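Local coordinates for DUF3863 domain-containing protein (Parabacteroides distasonis, PDB 3LM3) that is of unknown function but may act as a glycoside hydrolase or a carbohydrate deacetylase, at residues Val95-Val106 with Ile134-Tyr142; Ile210-Trp218 with Phe322-Arg330. All blocks are in the same frame, centred on the assembly; numbering follows the deposited sequence. Where two conformers were deposited one is given.

Interaction 1. Residues Val95-Val106 with Ile134-Tyr142; sequences VVECQKKYGDEV and ISKMVGNGY
Val96 and Val138 bring their CA atoms to 5.5 Å where helix 95-102 passes helix 134-138 at a signed crossing angle of -72°, the axes of these short segments 10.6 Å apart. Val96 CG2 lies 3.6 Å from CG of Met137, a selenomethionine, and the two side chains run past each other in opposite directions. Met137 is modelled in two conformers; in one of them, extended through its first two torsions and bent at the last, CE lies among Val95, Val96 and Val106. Val106 spreads its branches, CG1 resting on Ile134 CG2 at 3.8 Å and CG2 against Val138 CG2 at 4.1 Å. The Gln99 amide is inclined to the Tyr142 ring, with NE2 3.7 Å from CE1. With CG anti to the backbone N (chi1 179°), the ring of Tyr142 reaches the strand, where OH accepts the N-H of Val106 in a nearly straight bond (3.0 Å, 169°). A phenylalanine in place of Tyr142 would probably leave that N-H without its acceptor. Beyond the apolar core, a water joins Lys100 NZ to Val138 O. Helix 86-102 belongs to a beta-alpha-beta crossover between the adjacent parallel strands 73-76 and 105-108, and helix 120-138 packs beside it; Phe76 meets Val95 and Val106, while the Glu105 carboxylate turns to Thr73 and Gln145.

Interaction 2. Residues Ile210-Trp218 with Phe322-Arg330; sequences IDCVNLDGW and FGEFGELWR
Asp211, in the inverse gamma turn before strand 213-216, meets Arg330 side-on at one end of a contact in which helix 322-330 lies across that strand, the axes 9.0 Å apart and their directions 129° from each other. In this two-nitrogen salt bridge Arg330 NE gives its hydrogen to Asp211 OD1 at 2.9 Å, and NH2 of Arg330 gives one to OD2 at 2.8 Å, both almost straight and both on the syn side. The match is not coplanar: the oxygens lie in the guanidinium plane, but the carboxylate is turned 35° from it. The arginine chain is extended from CG to NE, which carries the group past Val213 to the aspartate. One helical turn back, Glu327 OE1 takes NH1 of Arg330 at 2.9 Å through its syn lone pair, so that the two carboxylates together hold the guanidinium in its orientation.

Val213, where the strand begins, comes next. Its CG2 approaches Trp329 CE3 obliquely at 3.6 Å and also touches the carbonyl of Gly326. A CB on Gly326 would sit only 3.7 Å from Leu215 CD1, consistent with a close approach of the strand here. Leu215 forks over the preceding turn of the helix: CD1 lies on the carbonyl of Phe322, while CD2 meets the edge of the Phe325 ring, 4.0 Å from CE2. Phe322 points its ring edge at the backbone of Asp216 and Gly217, with CE2 3.4 Å from Asp216 O.

Asp216 O is buried without a hydrogen-bond partner, and the weakly positive ring edge probably compensates in part. The helix thus covers the edge strand of the three-stranded parallel sheet: apolar packing would give cohesion without direction, while the Asp211-Arg330-Glu327 network probably fixes the helix against the turn.

How the interactions relate
The two contacts follow one another along the chain, and their centres lie 19 Å apart, yet one side chain spans them. Glu105, at the start of the strand in interaction 1, places OE1 3.0 Å from Gly323 N in a probable hydrogen bond at the first turn of the helix used by interaction 2. Thr73 lies at the same junction, bonding both Glu105 OE1 and Phe322 N. The centre of interaction 1, which is partly buried, lies about 23 Å from the centre of the chain, and that of interaction 2, which is buried, about 10 Å from it. No active site is established; a bound di(hydroxyethyl)ether lies about 8 Å from the Trp329 side chain.

Interaction 1. Residues Val95-Val106 with Ile134-Tyr142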
# COMPACT_ATOMS: atom_id res chain seq x y z
N VAL A 95 10.79 -16.79 -12.04
CA VAL A 95 9.99 -16.52 -10.87
C VAL A 95 9.59 -17.82 -10.14
O VAL A 95 9.58 -17.89 -8.91
CB VAL A 95 8.76 -15.65 -11.23
CG1 VAL A 95 7.76 -15.69 -10.12
CG2 VAL A 95 9.21 -14.21 -11.51
N VAL A 96 9.29 -18.89 -10.90
CA VAL A 96 9.02 -20.19 -10.28
C VAL A 96 10.27 -20.70 -9.52
O VAL A 96 10.17 -21.20 -8.39
CB VAL A 96 8.53 -21.20 -11.29
CG1 VAL A 96 8.44 -22.61 -10.65
CG2 VAL A 96 7.16 -20.79 -11.87
N GLU A 97 11.43 -20.56 -10.13
CA GLU A 97 12.71 -20.90 -9.48
C GLU A 97 12.85 -20.11 -8.19
O GLU A 97 13.34 -20.62 -7.20
CB GLU A 97 13.88 -20.62 -10.41
CG GLU A 97 14.00 -21.60 -11.59
CD GLU A 97 14.92 -21.16 -12.74
OE1 GLU A 97 15.52 -20.07 -12.73
OE2 GLU A 97 15.04 -21.94 -13.71
N CYS A 98 12.46 -18.83 -8.20
CA CYS A 98 12.55 -17.99 -6.99
C CYS A 98 11.57 -18.41 -5.89
O CYS A 98 11.88 -18.35 -4.70
CB CYS A 98 12.28 -16.53 -7.36
SG CYS A 98 13.59 -15.74 -8.30
N GLN A 99 10.38 -18.84 -6.28
CA GLN A 99 9.42 -19.36 -5.32
C GLN A 99 10.07 -20.55 -4.58
O GLN A 99 10.00 -20.64 -3.35
CB GLN A 99 8.12 -19.75 -6.03
CG GLN A 99 6.99 -20.13 -5.12
CD GLN A 99 7.14 -21.49 -4.48
OE1 GLN A 99 7.65 -22.43 -5.10
NE2 GLN A 99 6.64 -21.62 -3.25
N LYS A 100 10.70 -21.44 -5.33
CA LYS A 100 11.32 -22.65 -4.76
C LYS A 100 12.56 -22.32 -3.93
O LYS A 100 12.77 -22.90 -2.84
CB LYS A 100 11.64 -23.62 -5.90
CG LYS A 100 10.39 -24.18 -6.55
CD LYS A 100 10.73 -25.07 -7.75
CE LYS A 100 9.46 -25.51 -8.49
NZ LYS A 100 9.78 -26.17 -9.80
N LYS A 101 13.39 -21.41 -4.43
CA LYS A 101 14.67 -21.12 -3.80
C LYS A 101 14.57 -20.23 -2.58
O LYS A 101 15.25 -20.48 -1.57
CB LYS A 101 15.62 -20.48 -4.81
CG LYS A 101 17.02 -20.24 -4.25
CD LYS A 101 17.96 -19.69 -5.31
CE LYS A 101 18.45 -20.77 -6.23
NZ LYS A 101 19.19 -21.80 -5.47
N TYR A 102 13.73 -19.20 -2.68
CA TYR A 102 13.66 -18.16 -1.66
C TYR A 102 12.37 -18.16 -0.87
O TYR A 102 12.26 -17.48 0.17
CB TYR A 102 13.78 -16.75 -2.31
CG TYR A 102 15.03 -16.52 -3.10
CD1 TYR A 102 16.26 -16.44 -2.49
CD2 TYR A 102 14.97 -16.40 -4.48
CE1 TYR A 102 17.40 -16.22 -3.25
CE2 TYR A 102 16.09 -16.18 -5.23
CZ TYR A 102 17.32 -16.10 -4.62
OH TYR A 102 18.48 -15.93 -5.36
N GLY A 103 11.36 -18.85 -1.38
CA GLY A 103 10.03 -18.74 -0.79
C GLY A 103 9.35 -17.44 -1.18
O GLY A 103 8.44 -16.95 -0.47
N ASP A 104 9.73 -16.86 -2.32
CA ASP A 104 8.99 -15.71 -2.84
C ASP A 104 7.55 -16.16 -3.11
O ASP A 104 7.30 -17.32 -3.39
CB ASP A 104 9.59 -15.17 -4.14
CG ASP A 104 10.93 -14.46 -3.96
OD1 ASP A 104 11.25 -14.06 -2.81
OD2 ASP A 104 11.60 -14.31 -5.01
N GLU A 105 6.63 -15.20 -3.04
CA GLU A 105 5.23 -15.40 -3.38
C GLU A 105 5.05 -15.08 -4.88
O GLU A 105 5.74 -14.21 -5.42
CB GLU A 105 4.37 -14.47 -2.51
CG GLU A 105 2.90 -14.46 -2.75
CD GLU A 105 2.14 -13.72 -1.69
OE1 GLU A 105 2.54 -12.60 -1.32
OE2 GLU A 105 1.11 -14.24 -1.19
N VAL A 106 4.08 -15.73 -5.51
CA VAL A 106 3.72 -15.48 -6.90
C VAL A 106 2.23 -15.26 -6.95
O VAL A 106 1.44 -16.13 -6.55
CB VAL A 106 4.09 -16.68 -7.78
CG1 VAL A 106 3.79 -16.35 -9.30
CG2 VAL A 106 5.58 -17.08 -7.58
N ILE A 134 -1.49 -19.53 -11.99
CA ILE A 134 -0.34 -19.45 -11.08
C ILE A 134 -0.10 -20.78 -10.35
O ILE A 134 1.05 -21.24 -10.23
CB ILE A 134 -0.49 -18.26 -10.10
CG1 ILE A 134 -0.28 -16.97 -10.89
CG2 ILE A 134 0.53 -18.32 -8.95
CD1 ILE A 134 -0.72 -15.74 -10.15
N SER A 135 -1.18 -21.39 -9.86
CA SER A 135 -1.06 -22.68 -9.19
C SER A 135 -0.43 -23.71 -10.10
O SER A 135 0.46 -24.46 -9.67
CB SER A 135 -2.45 -23.15 -8.73
OG SER A 135 -2.31 -24.21 -7.82
N LYS A 136 -0.85 -23.72 -11.36
CA LYS A 136 -0.31 -24.68 -12.32
C LYS A 136 1.11 -24.35 -12.71
O LYS A 136 1.93 -25.25 -12.90
CB LYS A 136 -1.21 -24.79 -13.54
CG LYS A 136 -2.50 -25.58 -13.28
N MSE A 137 1.43 -23.06 -12.80
CA MSE A 137 2.77 -22.53 -13.14
C MSE A 137 3.79 -22.98 -12.11
O MSE A 137 4.87 -23.47 -12.42
CB MSE A 137 2.68 -20.97 -13.18
CG MSE A 137 3.96 -20.17 -13.41
SE MSE A 137 3.60 -18.24 -13.31
CE MSE A 137 5.32 -17.67 -12.59
N VAL A 138 3.46 -22.73 -10.84
CA VAL A 138 4.38 -23.01 -9.74
C VAL A 138 4.39 -24.51 -9.47
O VAL A 138 5.43 -25.09 -9.15
CB VAL A 138 4.04 -22.21 -8.47
CG1 VAL A 138 4.91 -22.68 -7.26
CG2 VAL A 138 4.22 -20.74 -8.74
N GLY A 139 3.21 -25.12 -9.59
CA GLY A 139 3.04 -26.53 -9.45
C GLY A 139 2.89 -26.93 -8.00
O GLY A 139 2.96 -26.11 -7.07
N ASN A 140 2.60 -28.20 -7.84
CA ASN A 140 2.50 -28.88 -6.57
C ASN A 140 1.57 -28.21 -5.55
O ASN A 140 1.78 -28.21 -4.35
CB ASN A 140 3.91 -29.22 -6.13
CG ASN A 140 4.60 -30.13 -7.16
OD1 ASN A 140 4.15 -31.25 -7.36
ND2 ASN A 140 5.62 -29.62 -7.86
N GLY A 141 0.46 -27.74 -6.10
CA GLY A 141 -0.66 -27.23 -5.31
C GLY A 141 -0.50 -25.83 -4.77
O GLY A 141 -1.30 -25.41 -3.97
N TYR A 142 0.53 -25.15 -5.21
CA TYR A 142 0.83 -23.78 -4.75
C TYR A 142 -0.38 -22.87 -4.89
O TYR A 142 -1.04 -22.85 -5.93
CB TYR A 142 1.97 -23.18 -5.57
CG TYR A 142 2.29 -21.77 -5.14
CD1 TYR A 142 2.99 -21.53 -3.99
CD2 TYR A 142 1.78 -20.69 -5.84
CE1 TYR A 142 3.21 -20.22 -3.52
CE2 TYR A 142 1.99 -19.39 -5.41
CZ TYR A 142 2.70 -19.16 -4.25
OH TYR A 142 2.90 -17.89 -3.82
O HOH W 1 7.09 -26.23 -11.55

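Interaction 2. Residues Ile210-Trp218 with Phe322-Arg330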
# COMPACT_ATOMS: atom_id res chain seq x y z
N ILE A 210 -15.47 -9.16 6.87
CA ILE A 210 -14.82 -9.94 5.82
C ILE A 210 -13.46 -10.42 6.36
O ILE A 210 -12.64 -9.60 6.81
CB ILE A 210 -14.55 -9.07 4.57
CG1 ILE A 210 -15.86 -8.57 3.97
CG2 ILE A 210 -13.73 -9.85 3.52
CD1 ILE A 210 -15.65 -7.49 2.90
N ASP A 211 -13.21 -11.72 6.31
CA ASP A 211 -11.97 -12.32 6.82
C ASP A 211 -10.87 -12.21 5.76
O ASP A 211 -10.36 -13.21 5.25
CB ASP A 211 -12.23 -13.77 7.26
CG ASP A 211 -11.05 -14.39 7.98
OD1 ASP A 211 -10.12 -13.69 8.40
OD2 ASP A 211 -11.05 -15.63 8.12
N CYS A 212 -10.48 -10.98 5.45
CA CYS A 212 -9.40 -10.71 4.55
C CYS A 212 -8.70 -9.48 5.09
O CYS A 212 -9.33 -8.46 5.37
CB CYS A 212 -9.92 -10.44 3.14
SG CYS A 212 -8.58 -10.36 1.88
N VAL A 213 -7.40 -9.58 5.25
CA VAL A 213 -6.60 -8.47 5.75
C VAL A 213 -6.31 -7.55 4.57
O VAL A 213 -5.79 -7.96 3.53
CB VAL A 213 -5.26 -8.98 6.31
CG1 VAL A 213 -4.42 -7.80 6.87
CG2 VAL A 213 -5.48 -10.03 7.37
N ASN A 214 -6.64 -6.27 4.72
CA ASN A 214 -6.45 -5.29 3.66
C ASN A 214 -5.16 -4.50 3.92
O ASN A 214 -5.03 -3.82 4.94
CB ASN A 214 -7.66 -4.34 3.55
CG ASN A 214 -7.66 -3.59 2.26
OD1 ASN A 214 -6.73 -3.71 1.48
ND2 ASN A 214 -8.73 -2.80 1.99
N LEU A 215 -4.22 -4.63 3.00
CA LEU A 215 -2.89 -4.06 3.07
C LEU A 215 -2.65 -2.93 2.08
O LEU A 215 -2.88 -3.04 0.87
CB LEU A 215 -1.81 -5.11 2.77
CG LEU A 215 -1.76 -6.29 3.73
CD1 LEU A 215 -0.60 -7.23 3.36
CD2 LEU A 215 -1.61 -5.81 5.20
N ASP A 216 -2.11 -1.83 2.60
CA ASP A 216 -1.46 -0.79 1.80
C ASP A 216 -0.35 -1.33 0.91
O ASP A 216 0.22 -2.39 1.19
CB ASP A 216 -0.90 0.27 2.76
CG ASP A 216 -0.58 1.60 2.09
OD1 ASP A 216 -1.04 1.90 0.95
OD2 ASP A 216 0.20 2.37 2.73
N GLY A 217 -0.02 -0.58 -0.13
CA GLY A 217 0.98 -0.95 -1.13
C GLY A 217 2.32 -0.22 -1.05
O GLY A 217 3.35 -0.81 -1.34
N TRP A 218 2.28 1.09 -0.73
CA TRP A 218 3.46 1.93 -0.62
C TRP A 218 3.40 2.80 0.63
O TRP A 218 2.54 3.68 0.75
CB TRP A 218 3.61 2.89 -1.81
CG TRP A 218 3.72 2.34 -3.19
CD1 TRP A 218 4.87 2.22 -3.92
CD2 TRP A 218 2.66 1.91 -4.03
NE1 TRP A 218 4.58 1.73 -5.16
CE2 TRP A 218 3.23 1.55 -5.27
CE3 TRP A 218 1.28 1.81 -3.87
CZ2 TRP A 218 2.46 1.06 -6.32
CZ3 TRP A 218 0.51 1.33 -4.93
CH2 TRP A 218 1.12 0.95 -6.14
N PHE A 322 4.07 -10.12 0.92
CA PHE A 322 2.80 -9.50 1.34
C PHE A 322 1.91 -10.51 2.02
O PHE A 322 1.34 -10.23 3.07
CB PHE A 322 2.09 -8.84 0.13
CG PHE A 322 2.48 -7.39 -0.11
CD1 PHE A 322 3.63 -7.08 -0.80
CD2 PHE A 322 1.68 -6.35 0.36
CE1 PHE A 322 3.99 -5.76 -1.03
CE2 PHE A 322 2.04 -5.02 0.12
CZ PHE A 322 3.20 -4.72 -0.57
N GLY A 323 1.74 -11.68 1.41
CA GLY A 323 0.88 -12.70 1.96
C GLY A 323 1.34 -13.18 3.33
O GLY A 323 0.52 -13.40 4.23
N GLU A 324 2.64 -13.39 3.51
CA GLU A 324 3.18 -13.88 4.80
C GLU A 324 2.89 -12.86 5.89
O GLU A 324 2.48 -13.19 7.00
CB GLU A 324 4.69 -14.05 4.77
CG GLU A 324 5.23 -15.28 4.22
CD GLU A 324 6.74 -15.19 4.46
OE1 GLU A 324 7.41 -14.55 3.65
OE2 GLU A 324 7.21 -15.62 5.54
N PHE A 325 3.14 -11.59 5.59
CA PHE A 325 2.93 -10.54 6.57
C PHE A 325 1.45 -10.45 6.93
O PHE A 325 1.10 -10.37 8.11
CB PHE A 325 3.43 -9.18 6.07
CG PHE A 325 3.06 -8.06 7.01
CD1 PHE A 325 3.68 -7.94 8.25
CD2 PHE A 325 2.02 -7.19 6.70
CE1 PHE A 325 3.25 -6.98 9.17
CE2 PHE A 325 1.59 -6.25 7.58
CZ PHE A 325 2.22 -6.10 8.82
N GLY A 326 0.57 -10.45 5.94
CA GLY A 326 -0.87 -10.40 6.23
C GLY A 326 -1.31 -11.54 7.11
O GLY A 326 -2.13 -11.36 8.00
N GLU A 327 -0.78 -12.74 6.87
CA GLU A 327 -1.15 -13.88 7.71
C GLU A 327 -0.54 -13.79 9.09
O GLU A 327 -1.18 -14.21 10.04
CB GLU A 327 -0.85 -15.22 7.05
CG GLU A 327 -1.75 -15.53 5.86
CD GLU A 327 -3.19 -15.77 6.23
OE1 GLU A 327 -3.54 -15.99 7.41
OE2 GLU A 327 -4.01 -15.75 5.30
N LEU A 328 0.66 -13.19 9.24
CA LEU A 328 1.17 -12.92 10.59
C LEU A 328 0.24 -11.98 11.35
O LEU A 328 -0.04 -12.19 12.53
CB LEU A 328 2.58 -12.32 10.56
CG LEU A 328 3.71 -13.29 10.26
CD1 LEU A 328 5.00 -12.52 9.97
CD2 LEU A 328 3.89 -14.30 11.43
N TRP A 329 -0.27 -10.96 10.68
CA TRP A 329 -1.19 -10.02 11.30
C TRP A 329 -2.49 -10.73 11.70
O TRP A 329 -2.95 -10.60 12.83
CB TRP A 329 -1.44 -8.81 10.39
CG TRP A 329 -2.23 -7.73 11.02
CD1 TRP A 329 -1.75 -6.64 11.67
CD2 TRP A 329 -3.65 -7.61 11.03
NE1 TRP A 329 -2.79 -5.85 12.11
CE2 TRP A 329 -3.97 -6.43 11.73
CE3 TRP A 329 -4.70 -8.40 10.52
CZ2 TRP A 329 -5.29 -6.01 11.93
CZ3 TRP A 329 -6.00 -7.97 10.71
CH2 TRP A 329 -6.28 -6.79 11.40
N ARG A 330 -3.02 -11.52 10.79
CA ARG A 330 -4.28 -12.25 11.00
C ARG A 330 -4.16 -13.28 12.12
O ARG A 330 -5.16 -13.59 12.78
CB ARG A 330 -4.63 -12.94 9.67
CG ARG A 330 -5.89 -13.77 9.67
CD ARG A 330 -6.35 -14.00 8.20
NE ARG A 330 -7.49 -14.91 8.15
CZ ARG A 330 -7.43 -16.23 8.02
NH1 ARG A 330 -6.29 -16.88 7.85
NH2 ARG A 330 -8.57 -16.93 8.03